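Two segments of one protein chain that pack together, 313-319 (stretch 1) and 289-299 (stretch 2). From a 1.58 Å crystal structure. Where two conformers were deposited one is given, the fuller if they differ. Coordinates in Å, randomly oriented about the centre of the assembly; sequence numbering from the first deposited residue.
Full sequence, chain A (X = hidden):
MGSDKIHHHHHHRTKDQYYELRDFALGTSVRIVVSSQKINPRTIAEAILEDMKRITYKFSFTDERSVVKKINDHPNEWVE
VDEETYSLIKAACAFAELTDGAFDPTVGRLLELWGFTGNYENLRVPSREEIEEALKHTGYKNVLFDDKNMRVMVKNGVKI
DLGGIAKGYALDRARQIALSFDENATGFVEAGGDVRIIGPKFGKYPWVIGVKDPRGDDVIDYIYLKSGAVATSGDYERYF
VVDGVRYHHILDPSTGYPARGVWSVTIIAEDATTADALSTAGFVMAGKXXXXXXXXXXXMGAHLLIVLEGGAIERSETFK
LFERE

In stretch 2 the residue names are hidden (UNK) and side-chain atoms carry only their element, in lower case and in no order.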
# COMPACT_ATOMS: atom_id res chain seq x y z
N ILE A 313 -4.89 -17.20 -13.30
CA ILE A 313 -4.08 -16.00 -13.45
C ILE A 313 -4.54 -15.23 -14.69
O ILE A 313 -4.59 -15.79 -15.79
CB ILE A 313 -2.59 -16.35 -13.60
CG1 ILE A 313 -2.11 -17.02 -12.33
CG2 ILE A 313 -1.74 -15.13 -13.93
CD1 ILE A 313 -0.80 -17.72 -12.45
N GLU A 314 -4.87 -13.96 -14.52
CA GLU A 314 -5.24 -13.08 -15.61
C GLU A 314 -4.31 -11.88 -15.58
O GLU A 314 -4.12 -11.27 -14.56
CB GLU A 314 -6.65 -12.63 -15.45
CG GLU A 314 -7.64 -13.79 -15.41
CD GLU A 314 -7.71 -14.60 -16.70
OE1 GLU A 314 -7.18 -14.16 -17.75
OE2 GLU A 314 -8.35 -15.66 -16.63
N ARG A 315 -3.74 -11.54 -16.72
CA ARG A 315 -2.91 -10.37 -16.72
C ARG A 315 -3.08 -9.55 -17.97
O ARG A 315 -3.56 -10.03 -19.00
CB ARG A 315 -1.49 -10.74 -16.48
CG ARG A 315 -0.89 -11.48 -17.56
CD ARG A 315 -0.18 -12.73 -16.99
NE ARG A 315 0.88 -13.18 -17.87
CZ ARG A 315 0.77 -14.10 -18.83
NH1 ARG A 315 1.84 -14.41 -19.56
NH2 ARG A 315 -0.37 -14.69 -19.12
N SER A 316 -2.77 -8.27 -17.85
CA SER A 316 -2.83 -7.40 -19.01
C SER A 316 -1.73 -7.68 -19.99
O SER A 316 -0.70 -8.17 -19.65
CB SER A 316 -2.81 -5.94 -18.64
OG SER A 316 -1.60 -5.59 -17.99
N GLU A 317 -1.96 -7.34 -21.26
CA GLU A 317 -0.90 -7.48 -22.24
C GLU A 317 0.32 -6.62 -21.86
O GLU A 317 1.47 -6.98 -22.13
CB GLU A 317 -1.43 -7.10 -23.63
CG GLU A 317 -2.46 -8.05 -24.15
CD GLU A 317 -1.94 -9.47 -24.33
OE1 GLU A 317 -0.76 -9.65 -24.73
OE2 GLU A 317 -2.71 -10.40 -24.03
N THR A 318 0.08 -5.48 -21.24
CA THR A 318 1.18 -4.62 -20.80
C THR A 318 2.03 -5.34 -19.74
O THR A 318 3.24 -5.18 -19.70
CB THR A 318 0.68 -3.23 -20.27
OG1 THR A 318 -0.36 -3.36 -19.29
CG2 THR A 318 0.22 -2.37 -21.45
N PHE A 319 1.40 -6.08 -18.83
CA PHE A 319 2.13 -6.82 -17.81
C PHE A 319 3.12 -7.80 -18.47
O PHE A 319 4.28 -7.90 -18.05
CB PHE A 319 1.14 -7.57 -16.86
CG PHE A 319 1.81 -8.14 -15.65
CD1 PHE A 319 2.41 -9.38 -15.67
CD2 PHE A 319 1.90 -7.38 -14.46
CE1 PHE A 319 3.07 -9.87 -14.50
CE2 PHE A 319 2.54 -7.91 -13.33
CZ PHE A 319 3.10 -9.14 -13.37
N UNK A 289 -15.71 -7.53 -11.52
CA UNK A 289 -15.56 -7.62 -13.00
C UNK A 289 -14.06 -7.61 -13.31
O UNK A 289 -13.47 -6.56 -13.63
o UNK A 289 -15.64 -7.45 -15.78
c UNK A 289 -16.41 -6.63 -15.22
c UNK A 289 -16.34 -6.48 -13.68
o UNK A 289 -17.26 -5.96 -15.83
N UNK A 290 -13.44 -8.78 -13.19
CA UNK A 290 -12.01 -8.87 -13.40
C UNK A 290 -11.62 -8.46 -14.83
O UNK A 290 -10.57 -7.88 -15.06
c UNK A 290 -11.75 -11.39 -13.94
n UNK A 290 -12.68 -13.28 -14.66
c UNK A 290 -11.45 -13.56 -16.81
c UNK A 290 -11.78 -12.94 -15.63
c UNK A 290 -12.67 -12.35 -13.68
c UNK A 290 -10.19 -11.16 -16.02
c UNK A 290 -11.42 -10.23 -13.05
c UNK A 290 -9.86 -11.80 -17.19
c UNK A 290 -11.16 -11.74 -15.20
c UNK A 290 -10.49 -12.99 -17.57
N UNK A 291 -12.46 -8.78 -15.83
CA UNK A 291 -12.09 -8.44 -17.20
C UNK A 291 -12.00 -6.93 -17.39
O UNK A 291 -11.11 -6.46 -18.11
n UNK A 291 -14.54 -14.60 -18.56
c UNK A 291 -14.63 -13.31 -18.35
n UNK A 291 -14.21 -12.46 -19.30
c UNK A 291 -14.26 -11.01 -19.18
n UNK A 291 -15.15 -12.88 -17.20
c UNK A 291 -13.15 -9.01 -18.19
c UNK A 291 -13.13 -10.49 -18.31
N UNK A 292 -12.90 -6.18 -16.78
CA UNK A 292 -12.89 -4.75 -16.87
C UNK A 292 -11.72 -4.15 -16.13
O UNK A 292 -11.15 -3.15 -16.57
n UNK A 292 -16.15 -0.89 -18.58
c UNK A 292 -14.45 -2.79 -16.85
c UNK A 292 -16.14 -0.98 -17.10
c UNK A 292 -15.91 -2.40 -16.68
c UNK A 292 -14.22 -4.18 -16.41
N UNK A 293 -11.36 -4.74 -15.00
CA UNK A 293 -10.15 -4.33 -14.26
C UNK A 293 -8.91 -4.53 -15.12
O UNK A 293 -8.07 -3.63 -15.26
c UNK A 293 -10.06 -5.06 -12.89
c UNK A 293 -11.26 -4.66 -12.06
c UNK A 293 -8.75 -4.74 -12.18
N UNK A 294 -8.76 -5.70 -15.73
CA UNK A 294 -7.59 -5.98 -16.55
C UNK A 294 -7.51 -5.02 -17.73
O UNK A 294 -6.43 -4.56 -18.12
c UNK A 294 -7.58 -7.44 -17.01
c UNK A 294 -6.49 -7.68 -18.05
c UNK A 294 -7.40 -8.36 -15.82
N UNK A 295 -8.68 -4.68 -18.28
CA UNK A 295 -8.75 -3.71 -19.38
C UNK A 295 -8.41 -2.27 -18.94
O UNK A 295 -7.61 -1.60 -19.58
c UNK A 295 -9.49 -3.15 -22.29
c UNK A 295 -10.39 -2.79 -21.13
c UNK A 295 -11.86 -2.83 -21.52
c UNK A 295 -10.12 -3.74 -19.98
N UNK A 296 -9.03 -1.81 -17.87
CA UNK A 296 -9.01 -0.40 -17.50
C UNK A 296 -7.76 0.01 -16.71
O UNK A 296 -7.28 1.15 -16.87
c UNK A 296 -10.22 -0.06 -16.68
c UNK A 296 -11.51 -0.07 -17.48
o UNK A 296 -11.43 -0.10 -18.74
o UNK A 296 -12.59 0.03 -16.85
N UNK A 297 -7.23 -0.89 -15.86
CA UNK A 297 -6.12 -0.51 -14.99
C UNK A 297 -4.87 -0.04 -15.69
O UNK A 297 -4.26 0.94 -15.24
c UNK A 297 -7.99 -1.16 -12.72
c UNK A 297 -8.09 -0.92 -10.34
c UNK A 297 -5.83 -1.57 -13.92
c UNK A 297 -8.74 -0.95 -11.56
c UNK A 297 -6.01 -1.28 -11.43
c UNK A 297 -6.74 -1.10 -10.29
c UNK A 297 -6.63 -1.36 -12.67
N UNK A 298 -4.47 -0.69 -16.78
CA UNK A 298 -3.27 -0.25 -17.51
C UNK A 298 -3.41 1.16 -18.01
O UNK A 298 -2.41 1.87 -18.08
c UNK A 298 -3.84 -2.51 -18.10
c UNK A 298 -4.96 -2.00 -17.28
c UNK A 298 -3.16 -1.24 -18.65
N UNK A 299 -4.63 1.59 -18.29
CA UNK A 299 -4.82 2.98 -18.73
C UNK A 299 -4.73 4.04 -17.64
O UNK A 299 -4.80 5.24 -17.92
n UNK A 299 -7.27 1.59 -21.02
o UNK A 299 -5.09 2.03 -21.37
c UNK A 299 -6.11 2.20 -20.71
c UNK A 299 -6.11 3.09 -19.51

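Position 289 carries two side-chain carbons, the second bearing two oxygens, and lies out of reach of stretch 1. This is Asp289; its OD1 accepts a hydrogen bond from the backbone N of position 292 at 3.2 Å, a use of the short acidic side chain that suits a site where the helix is kinked and that N has no bond to the turn before.

Position 290 has one carbon followed by fused five- and six-membered rings holding eight carbons and one nitrogen, and the side chain of Glu314 lies over one face of the ring system; only tryptophan provides this. Trp290 points toward stretch 1, and its broad, flat ring gives Glu314 a surface to lie on: Glu314 CG sits over the six-membered ring, 3.6 Å from its centroid and 17° off the normal, a CH-pi contact, while Glu314 CD comes within 3.3 Å of Trp290 CH2.

At 291, three carbons, a nitrogen and a carbon with two more nitrogens spell a guanidinium: Arg291, exposed and touching nothing on stretch 1. Position 292 is a row of four carbons ending in nitrogen, Lys292, extended through chi3 and also exposed. Charged ends suit both places.

Position 293 has one carbon carrying two others, without polar atoms, and does not reach stretch 1; it is Val293, a compact apolar residue in a buried site. The same three-carbon fork recurs at 294, directed toward stretch 1 and touching Glu314, Arg315 and Ser316. This is Val294. It suits a close approach of backbones, its CA being 5.5 Å from that of Ser316: Val294 CG1 lies 3.8 Å from Ser316 N and 3.9 Å from Arg315 O, and Val294 CG2 is 4.4 Å from Glu314 CB.

Four carbons forked at the second mark 295 as Leu295, which points away and touches a crystal neighbour. Position 296, two carbons with two terminal oxygens, is Asp296, its acid beyond reach of stretch 1. Position 297 has one carbon and a six-carbon ring; Phe297 is buried, its ring end leading away from stretch 1.

At 298 three carbons close a ring onto the backbone N, and this ring touches Ser316 and Thr318. It is Pro298, compact and apolar, with CG 3.6 Å from Ser316 CB and CB 3.6 Å from Thr318 OG1. Position 299, two carbons ending in one oxygen and one nitrogen, is Asn299, exposed and without contact.

The contact thus rests on Trp290, Val294 and Pro298, spaced four apart, meeting Glu314, Ser316 and Thr318. No hydrogen bond crosses; packing joins the stretches, while the Ser316 OG and Thr318 OG1 hydroxyls hydrogen-bond to each other at 2.9 Å.

Stretch 2, residues 289-299: DWRKVVLDFPN
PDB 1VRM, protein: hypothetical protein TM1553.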